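Cyanuric acid amidohydrolase (Azorhizobium caulinodans, PDB 4NQ3) hydrolytically opens the s-triazine ring of cyanuric acid to give carboxybiuret, which loses carbon dioxide to become biuret, a step in atrazine breakdown. Local coordinates at residues His7-Ala12 with Phe90-Arg95; Val150-Val155 with Val237-Ser242; Leu249-Gly254 with Pro346-Ala351. All blocks are in the same frame, centred on the assembly; numbering follows the deposited sequence.

Contact 1. Residues His7-Ala12 with Phe90-Arg95; sequences HRIATA and FLVFER. With SO4 (sulfate ion), chain D.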
loop_
_atom_site.group_PDB
_atom_site.type_symbol
_atom_site.label_atom_id
_atom_site.label_comp_id
_atom_site.label_asym_id
_atom_site.label_seq_id
_atom_site.Cartn_x
_atom_site.Cartn_y
_atom_site.Cartn_z
ATOM N N HIS A 7 0.504 11.274 31.784
ATOM C CA HIS A 7 -0.898 10.926 31.518
ATOM C C HIS A 7 -1.093 10.242 30.174
ATOM O O HIS A 7 -0.792 10.838 29.150
ATOM C CB HIS A 7 -1.774 12.180 31.536
ATOM C CG HIS A 7 -1.699 12.965 32.805
ATOM N ND1 HIS A 7 -2.420 12.629 33.932
ATOM C CD2 HIS A 7 -0.985 14.072 33.128
ATOM C CE1 HIS A 7 -2.156 13.498 34.891
ATOM N NE2 HIS A 7 -1.288 14.384 34.429
ATOM N N ARG A 8 -1.615 9.019 30.156
ATOM C CA ARG A 8 -1.877 8.363 28.871
ATOM C C ARG A 8 -3.358 8.516 28.459
ATOM O O ARG A 8 -4.261 8.034 29.127
ATOM C CB ARG A 8 -1.485 6.896 28.921
ATOM C CG ARG A 8 -1.150 6.317 27.571
ATOM C CD ARG A 8 -0.461 4.929 27.687
ATOM N NE ARG A 8 -1.382 3.967 28.281
ATOM C CZ ARG A 8 -1.049 2.891 28.989
ATOM N NH1 ARG A 8 0.215 2.560 29.226
ATOM N NH2 ARG A 8 -2.022 2.131 29.459
ATOM N N ILE A 9 -3.599 9.225 27.371
ATOM C CA ILE A 9 -4.949 9.546 26.962
ATOM C C ILE A 9 -5.324 8.891 25.618
ATOM O O ILE A 9 -4.610 9.037 24.630
ATOM C CB ILE A 9 -5.119 11.074 26.875
ATOM C CG1 ILE A 9 -4.840 11.685 28.250
ATOM C CG2 ILE A 9 -6.520 11.457 26.379
ATOM C CD1 ILE A 9 -4.921 13.179 28.300
ATOM N N ALA A 10 -6.430 8.153 25.585
ATOM C CA ALA A 10 -6.908 7.585 24.325
ATOM C C ALA A 10 -7.412 8.676 23.340
ATOM O O ALA A 10 -7.798 9.762 23.746
ATOM C CB ALA A 10 -7.988 6.596 24.594
ATOM N N THR A 11 -7.363 8.387 22.044
ATOM C CA THR A 11 -7.859 9.286 20.995
ATOM C C THR A 11 -8.578 8.461 19.922
ATOM O O THR A 11 -8.110 7.381 19.534
ATOM C CB THR A 11 -6.724 10.067 20.318
ATOM O OG1 THR A 11 -5.897 9.129 19.616
ATOM C CG2 THR A 11 -5.852 10.813 21.342
ATOM N N ALA A 12 -9.684 8.970 19.402
ATOM C CA ALA A 12 -10.434 8.213 18.409
ATOM C C ALA A 12 -10.053 8.617 17.001
ATOM O O ALA A 12 -10.506 8.016 16.035
ATOM C CB ALA A 12 -11.919 8.407 18.619
ATOM N N PHE A 90 -2.253 9.666 23.194
ATOM C CA PHE A 90 -1.349 10.743 23.608
ATOM C C PHE A 90 -0.671 10.399 24.943
ATOM O O PHE A 90 -1.268 9.778 25.809
ATOM C CB PHE A 90 -2.098 12.070 23.760
ATOM C CG PHE A 90 -2.637 12.606 22.480
ATOM C CD1 PHE A 90 -1.914 12.488 21.306
ATOM C CD2 PHE A 90 -3.882 13.221 22.444
ATOM C CE1 PHE A 90 -2.430 12.978 20.103
ATOM C CE2 PHE A 90 -4.408 13.721 21.250
ATOM C CZ PHE A 90 -3.686 13.601 20.079
ATOM N N LEU A 91 0.573 10.814 25.096
ATOM C CA LEU A 91 1.297 10.738 26.347
ATOM C C LEU A 91 1.601 12.153 26.830
ATOM O O LEU A 91 2.480 12.817 26.265
ATOM C CB LEU A 91 2.589 9.993 26.131
ATOM C CG LEU A 91 3.058 9.217 27.322
ATOM C CD1 LEU A 91 1.874 8.452 27.863
ATOM C CD2 LEU A 91 4.156 8.299 26.841
ATOM N N VAL A 92 0.894 12.643 27.846
ATOM C CA VAL A 92 1.147 14.006 28.316
ATOM C C VAL A 92 2.090 14.006 29.504
ATOM O O VAL A 92 1.856 13.305 30.482
ATOM C CB VAL A 92 -0.126 14.733 28.731
ATOM C CG1 VAL A 92 0.240 16.123 29.231
ATOM C CG2 VAL A 92 -1.062 14.854 27.550
ATOM N N PHE A 93 3.153 14.794 29.400
ATOM C CA PHE A 93 4.182 14.931 30.433
ATOM C C PHE A 93 4.020 16.256 31.156
ATOM O O PHE A 93 4.229 17.317 30.549
ATOM C CB PHE A 93 5.570 14.861 29.805
ATOM C CG PHE A 93 5.934 13.499 29.293
ATOM C CD1 PHE A 93 6.459 12.537 30.149
ATOM C CD2 PHE A 93 5.766 13.183 27.954
ATOM C CE1 PHE A 93 6.805 11.271 29.671
ATOM C CE2 PHE A 93 6.107 11.921 27.462
ATOM C CZ PHE A 93 6.630 10.961 28.324
ATOM N N GLU A 94 3.664 16.203 32.438
ATOM C CA GLU A 94 3.376 17.397 33.224
ATOM C C GLU A 94 4.378 17.554 34.349
ATOM O O GLU A 94 4.803 16.576 34.921
ATOM C CB GLU A 94 1.960 17.293 33.796
ATOM C CG GLU A 94 1.464 18.492 34.596
ATOM C CD GLU A 94 0.100 18.228 35.237
ATOM O OE1 GLU A 94 -0.368 17.073 35.131
ATOM O OE2 GLU A 94 -0.502 19.153 35.845
ATOM N N ARG A 95 4.788 18.777 34.647
ATOM C CA ARG A 95 5.595 19.044 35.836
ATOM C C ARG A 95 4.697 19.683 36.911
ATOM O O ARG A 95 4.038 20.682 36.639
ATOM C CB ARG A 95 6.771 19.968 35.486
ATOM C CG ARG A 95 7.662 20.385 36.654
ATOM C CD ARG A 95 8.807 21.297 36.208
ATOM N NE ARG A 95 8.285 22.513 35.598
ATOM C CZ ARG A 95 8.926 23.239 34.679
ATOM N NH1 ARG A 95 10.129 22.861 34.246
ATOM N NH2 ARG A 95 8.354 24.338 34.170
HETATM S S SO4 D . 11.051 25.150 31.472
HETATM O O1 SO4 D . 11.479 26.517 31.154
HETATM O O2 SO4 D . 11.941 24.509 32.452
HETATM O O3 SO4 D . 9.680 25.196 31.998
HETATM O O4 SO4 D . 11.113 24.372 30.230
#

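Contact 2. Residues Val150-Val155 with Val237-Ser242; sequences VHFVQV and VVLGMS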
loop_
_atom_site.group_PDB
_atom_site.type_symbol
_atom_site.label_atom_id
_atom_site.label_comp_id
_atom_site.label_asym_id
_atom_site.label_seq_id
_atom_site.Cartn_x
_atom_site.Cartn_y
_atom_site.Cartn_z
ATOM N N VAL A 150 20.321 10.068 32.599
ATOM C CA VAL A 150 19.404 10.222 31.480
ATOM C C VAL A 150 18.997 8.849 30.979
ATOM O O VAL A 150 19.839 8.000 30.731
ATOM C CB VAL A 150 20.042 11.035 30.332
ATOM C CG1 VAL A 150 19.210 10.937 29.075
ATOM C CG2 VAL A 150 20.218 12.497 30.747
ATOM N N HIS A 151 17.704 8.638 30.780
ATOM C CA HIS A 151 17.224 7.313 30.403
ATOM C C HIS A 151 16.603 7.237 29.024
ATOM O O HIS A 151 16.507 6.163 28.448
ATOM C CB HIS A 151 16.227 6.809 31.441
ATOM C CG HIS A 151 16.895 6.326 32.680
ATOM N ND1 HIS A 151 17.291 5.013 32.838
ATOM C CD2 HIS A 151 17.294 6.981 33.794
ATOM C CE1 HIS A 151 17.890 4.880 34.007
ATOM N NE2 HIS A 151 17.909 6.058 34.603
ATOM N N PHE A 152 16.210 8.375 28.480
ATOM C CA PHE A 152 15.533 8.385 27.211
ATOM C C PHE A 152 15.496 9.792 26.651
ATOM O O PHE A 152 15.101 10.710 27.341
ATOM C CB PHE A 152 14.136 7.858 27.408
ATOM C CG PHE A 152 13.437 7.516 26.150
ATOM C CD1 PHE A 152 13.687 6.307 25.525
ATOM C CD2 PHE A 152 12.488 8.382 25.613
ATOM C CE1 PHE A 152 13.025 5.958 24.376
ATOM C CE2 PHE A 152 11.814 8.044 24.441
ATOM C CZ PHE A 152 12.080 6.820 23.825
ATOM N N VAL A 153 15.976 9.983 25.432
ATOM C CA VAL A 153 15.877 11.289 24.800
ATOM C C VAL A 153 15.061 11.192 23.516
ATOM O O VAL A 153 15.495 10.581 22.536
ATOM C CB VAL A 153 17.252 11.872 24.510
ATOM C CG1 VAL A 153 17.118 13.263 23.897
ATOM C CG2 VAL A 153 18.018 11.937 25.799
ATOM N N GLN A 154 13.857 11.763 23.547
ATOM C CA GLN A 154 12.972 11.797 22.388
ATOM C C GLN A 154 13.282 13.023 21.547
ATOM O O GLN A 154 13.408 14.095 22.078
ATOM C CB GLN A 154 11.515 11.798 22.849
ATOM C CG GLN A 154 10.497 11.791 21.755
ATOM C CD GLN A 154 10.639 10.599 20.858
ATOM O OE1 GLN A 154 10.606 9.450 21.305
ATOM N NE2 GLN A 154 10.828 10.860 19.573
ATOM N N VAL A 155 13.425 12.863 20.245
ATOM C CA VAL A 155 13.633 13.996 19.362
ATOM C C VAL A 155 12.665 13.917 18.186
ATOM O O VAL A 155 12.507 12.863 17.573
ATOM C CB VAL A 155 15.081 14.068 18.844
ATOM C CG1 VAL A 155 15.206 15.040 17.673
ATOM C CG2 VAL A 155 15.981 14.483 19.951
ATOM N N VAL A 237 12.919 16.179 24.152
ATOM C CA VAL A 237 12.417 15.881 25.482
ATOM C C VAL A 237 13.337 14.874 26.132
ATOM O O VAL A 237 13.484 13.768 25.619
ATOM C CB VAL A 237 10.997 15.308 25.433
ATOM C CG1 VAL A 237 10.520 15.004 26.820
ATOM C CG2 VAL A 237 10.079 16.303 24.781
ATOM N N VAL A 238 13.950 15.255 27.252
ATOM C CA VAL A 238 14.851 14.378 28.007
ATOM C C VAL A 238 14.142 13.790 29.230
ATOM O O VAL A 238 13.612 14.525 30.050
ATOM C CB VAL A 238 16.108 15.140 28.483
ATOM C CG1 VAL A 238 16.900 14.323 29.459
ATOM C CG2 VAL A 238 16.964 15.563 27.324
ATOM N N LEU A 239 14.163 12.472 29.364
ATOM C CA LEU A 239 13.595 11.789 30.523
ATOM C C LEU A 239 14.690 11.099 31.328
ATOM O O LEU A 239 15.537 10.394 30.769
ATOM C CB LEU A 239 12.556 10.753 30.093
ATOM C CG LEU A 239 11.464 11.253 29.172
ATOM C CD1 LEU A 239 10.640 10.081 28.700
ATOM C CD2 LEU A 239 10.608 12.243 29.919
ATOM N N GLY A 240 14.673 11.281 32.643
ATOM C CA GLY A 240 15.717 10.703 33.451
ATOM C C GLY A 240 15.304 10.599 34.892
ATOM O O GLY A 240 14.155 10.886 35.235
HETATM N N MSE A 241 16.242 10.155 35.725
HETATM C CA MSE A 241 16.076 10.158 37.168
HETATM C C MSE A 241 16.906 11.285 37.774
HETATM O O MSE A 241 17.986 11.626 37.270
HETATM C CB MSE A 241 16.485 8.819 37.752
HETATM C CG MSE A 241 15.718 7.687 37.171
HETATM SE SE MSE A 241 13.911 7.663 37.860
HETATM C CE MSE A 241 14.301 6.938 39.621
ATOM N N SER A 242 16.389 11.870 38.846
ATOM C CA SER A 242 17.054 12.981 39.493
ATOM C C SER A 242 16.763 13.012 40.969
ATOM O O SER A 242 15.643 12.749 41.379
ATOM C CB SER A 242 16.623 14.307 38.877
ATOM O OG SER A 242 17.005 15.391 39.714
#

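Contact 3. Residues Leu249-Gly254 with Pro346-Ala351; sequences LAIAHG and PVAVIA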
loop_
_atom_site.group_PDB
_atom_site.type_symbol
_atom_site.label_atom_id
_atom_site.label_comp_id
_atom_site.label_asym_id
_atom_site.label_seq_id
_atom_site.Cartn_x
_atom_site.Cartn_y
_atom_site.Cartn_z
ATOM N N LEU A 249 6.717 8.112 40.165
ATOM C CA LEU A 249 7.148 7.584 38.883
ATOM C C LEU A 249 8.668 7.522 38.745
ATOM O O LEU A 249 9.367 8.497 39.028
ATOM C CB LEU A 249 6.540 8.424 37.754
ATOM C CG LEU A 249 5.024 8.327 37.519
ATOM C CD1 LEU A 249 4.608 9.209 36.384
ATOM C CD2 LEU A 249 4.652 6.885 37.204
ATOM N N ALA A 250 9.168 6.360 38.322
ATOM C CA ALA A 250 10.568 6.209 37.907
ATOM C C ALA A 250 10.647 5.740 36.453
ATOM O O ALA A 250 9.639 5.317 35.862
ATOM C CB ALA A 250 11.294 5.244 38.790
ATOM N N ILE A 251 11.841 5.799 35.877
ATOM C CA ILE A 251 12.009 5.341 34.508
ATOM C C ILE A 251 13.212 4.434 34.469
ATOM O O ILE A 251 14.194 4.674 35.167
ATOM C CB ILE A 251 12.180 6.527 33.515
ATOM C CG1 ILE A 251 12.193 6.041 32.067
ATOM C CG2 ILE A 251 13.432 7.349 33.839
ATOM C CD1 ILE A 251 12.161 7.168 31.041
ATOM N N ALA A 252 13.110 3.362 33.695
ATOM C CA ALA A 252 14.221 2.453 33.460
ATOM C C ALA A 252 14.286 2.243 31.960
ATOM O O ALA A 252 13.302 2.509 31.268
ATOM C CB ALA A 252 14.014 1.148 34.195
ATOM N N HIS A 253 15.429 1.795 31.447
ATOM C CA HIS A 253 15.575 1.583 30.002
ATOM C C HIS A 253 16.558 0.473 29.704
ATOM O O HIS A 253 17.363 0.103 30.556
ATOM C CB HIS A 253 16.064 2.847 29.295
ATOM C CG HIS A 253 17.552 2.991 29.315
ATOM N ND1 HIS A 253 18.238 3.479 30.410
ATOM C CD2 HIS A 253 18.490 2.684 28.386
ATOM C CE1 HIS A 253 19.536 3.479 30.148
ATOM N NE2 HIS A 253 19.715 3.001 28.927
ATOM N N GLY A 254 16.543 0.013 28.457
ATOM C CA GLY A 254 17.453 -1.016 27.991
ATOM C C GLY A 254 17.523 -0.998 26.476
ATOM O O GLY A 254 16.795 -0.241 25.832
ATOM N N PRO A 346 16.490 1.274 21.468
ATOM C CA PRO A 346 16.221 1.487 22.892
ATOM C C PRO A 346 14.774 1.172 23.228
ATOM O O PRO A 346 13.861 1.342 22.393
ATOM C CB PRO A 346 16.498 2.978 23.091
ATOM C CG PRO A 346 17.369 3.360 21.927
ATOM C CD PRO A 346 16.866 2.521 20.784
ATOM N N VAL A 347 14.565 0.704 24.445
ATOM C CA VAL A 347 13.225 0.638 24.982
ATOM C C VAL A 347 13.297 1.184 26.400
ATOM O O VAL A 347 14.258 0.931 27.118
ATOM C CB VAL A 347 12.657 -0.781 24.956
ATOM C CG1 VAL A 347 13.548 -1.707 25.721
ATOM C CG2 VAL A 347 11.310 -0.781 25.575
ATOM N N ALA A 348 12.321 2.001 26.771
ATOM C CA ALA A 348 12.255 2.557 28.114
ATOM C C ALA A 348 10.897 2.228 28.713
ATOM O O ALA A 348 9.900 2.105 27.996
ATOM C CB ALA A 348 12.488 4.051 28.095
ATOM N N VAL A 349 10.856 2.085 30.029
ATOM C CA VAL A 349 9.603 1.829 30.711
ATOM C C VAL A 349 9.414 2.857 31.788
ATOM O O VAL A 349 10.387 3.264 32.427
ATOM C CB VAL A 349 9.579 0.443 31.329
ATOM C CG1 VAL A 349 8.276 0.221 32.042
ATOM C CG2 VAL A 349 9.769 -0.590 30.251
ATOM N N ILE A 350 8.175 3.292 31.983
ATOM C CA ILE A 350 7.862 4.251 33.039
ATOM C C ILE A 350 6.795 3.694 33.944
ATOM O O ILE A 350 5.662 3.487 33.515
ATOM C CB ILE A 350 7.371 5.573 32.496
ATOM C CG1 ILE A 350 8.488 6.285 31.739
ATOM C CG2 ILE A 350 6.873 6.433 33.640
ATOM C CD1 ILE A 350 8.048 7.574 31.159
ATOM N N ALA A 351 7.149 3.430 35.192
ATOM C CA ALA A 351 6.202 2.784 36.096
ATOM C C ALA A 351 6.279 3.347 37.511
ATOM O O ALA A 351 7.245 4.027 37.853
ATOM C CB ALA A 351 6.462 1.291 36.113
#

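Contact 1. Residues His7-Ala12 with Phe90-Arg95
E94 OE2 has two partners, a hydrogen bond from the backbone N of A30 and a long, weak ion pair with K5 NZ, and OE1 adds a third hold on the carboxylate by accepting from H7. H7 NE2 lies 2.9 Å from E94 OE1, close to the imidazole plane and nearly along the C-O axis of the acid, with ring and carboxylate turned 41° apart. E94 reaches this place extended, its CG anti to the backbone N, while H7 keeps CG beside its own N.

Beneath them strand 2-10, outermost within this chain in a four-stranded mixed sheet of order 1-4-2-3, pairs antiparallel with 89-97. H7 N to V92 O and V92 N to H7 O are both 2.8 Å, and a second matched pair of bonds joins I9 and F90. H7, I9, F90 and V92 share one face; on the other, R8 CG touches L91 CD1 at 3.7 Å before the arginine bends at chi3 toward a salt bridge with E329 and a bond to E278 O. Past the strand end, T11 OG1 takes the crowded position (chi1 66°), which leaves CG2 anti to the carbonyl carbon and over one face of the F90 ring, a CH-pi contact 3.5 Å from the centroid. T11 O accepts from R298 NE of a second subunit. R95 donates to a sulfate, probably from the crystallisation liquor, that R111 NE also binds.

NE2 thus carries a proton, and the surrounding donors would probably keep E94 ionised, which may favour a positively charged H7.

Contact 2. Residues Val150-Val155 with Val237-Ser242
V238 sits on the closely packed face of this antiparallel pairing, its two methyls divided between two valines of the facing strand. CG1 meets V150 CG2 at 4.0 Å, the two side chains crossing at about a right angle, whereas V238 CG2 lies alongside V153 CG2 at 4.1 Å with both pointing the same way. An alanine here would probably loosen this face, since both methyl contacts would go. On the reverse face F152 runs beside L239, ring CD2 to CD1 at 4.0 Å.

Between V150 and F152 the register slips by one residue in a classic beta bulge: L239 O accepts from H151 N at 2.8 Å and from F152 N at 3.1 Å, the latter bond bent to 138°. L239 N returns a straight bond to F152 O, and Q154 and V237 exchange two more. The more open side is the bulge end, where H151 and selenomethionine M241 are partly exposed and cross obliquely; H151 ND1 has a probable hydrogen bond with H253 ND1.

Around this pair, helix 180-199 packs on V150 and V153 through L199 and I195, strand 223-227 flanks 150-155 and takes Q154 OE1 on S224 OG, and strand 249-256 lies against L239 and M241.

Contact 3. Residues Leu249-Gly254 with Pro346-Ala351
I251 holds CG1 anti to its backbone N (chi1 -173°), I350 holds CG1 beside its own (chi1 -67°), and both chains run on extended, so the two branches cross obliquely on one face of the sheet. Their CG1 atoms come to 3.7 Å, and I251 CD1 continues to A348 CB at 4.3 Å. At one end L249 CD2 touches I350 CG2. H253, with CG in the crowded position between N and carbonyl carbon (chi1 85°), contributes only its CB to this row, 4.0 Å from A348 CB; the ring leads away to H151 on the strand pair 150-155 with 237-242.

The opposite face carries A250, A252, V347, V349 and A351, and helix 263-271 packs on the two valines. Strand 249-256, outermost within this chain in a four-stranded mixed sheet, pairs with 345-352 through A250 with A351, A252 with V349 and G254 with V347. Each pair exchanges two hydrogen bonds; G254 N to V347 O, for example, is 2.8 Å. P346, at the G254 end, packs near Q339 and G340 of the magnesium site.

Every hydrogen bond between the two segments is therefore backbone to backbone, wrapped in aliphatic side chains, and cohesion rests on six N-H...O bonds and the isoleucine packing.

Contacts 1 and 3 are equivalent pairings, strand 2-10 with 89-97 and 249-256 with 345-352, first with last in their sheets; contact 2 joins the last strand of its sheet, 235-242, to the second, 150-157. The centres of contacts 2 and 3 are about 10 Å apart, and contact 1 lies about 17 Å from each. F93 ties all three together, its CE1 3.9 Å from L239 CD2 and 4.2 Å from I350 CD1. Contacts 2 and 3 meet through a probable hydrogen bond between H151 ND1 and H253 ND1, 3.0 Å apart, and through F152 packing on A348. Contact 2 comes nearest the active site: the Q154 side chain is about 4 Å from that of the nucleophile S226.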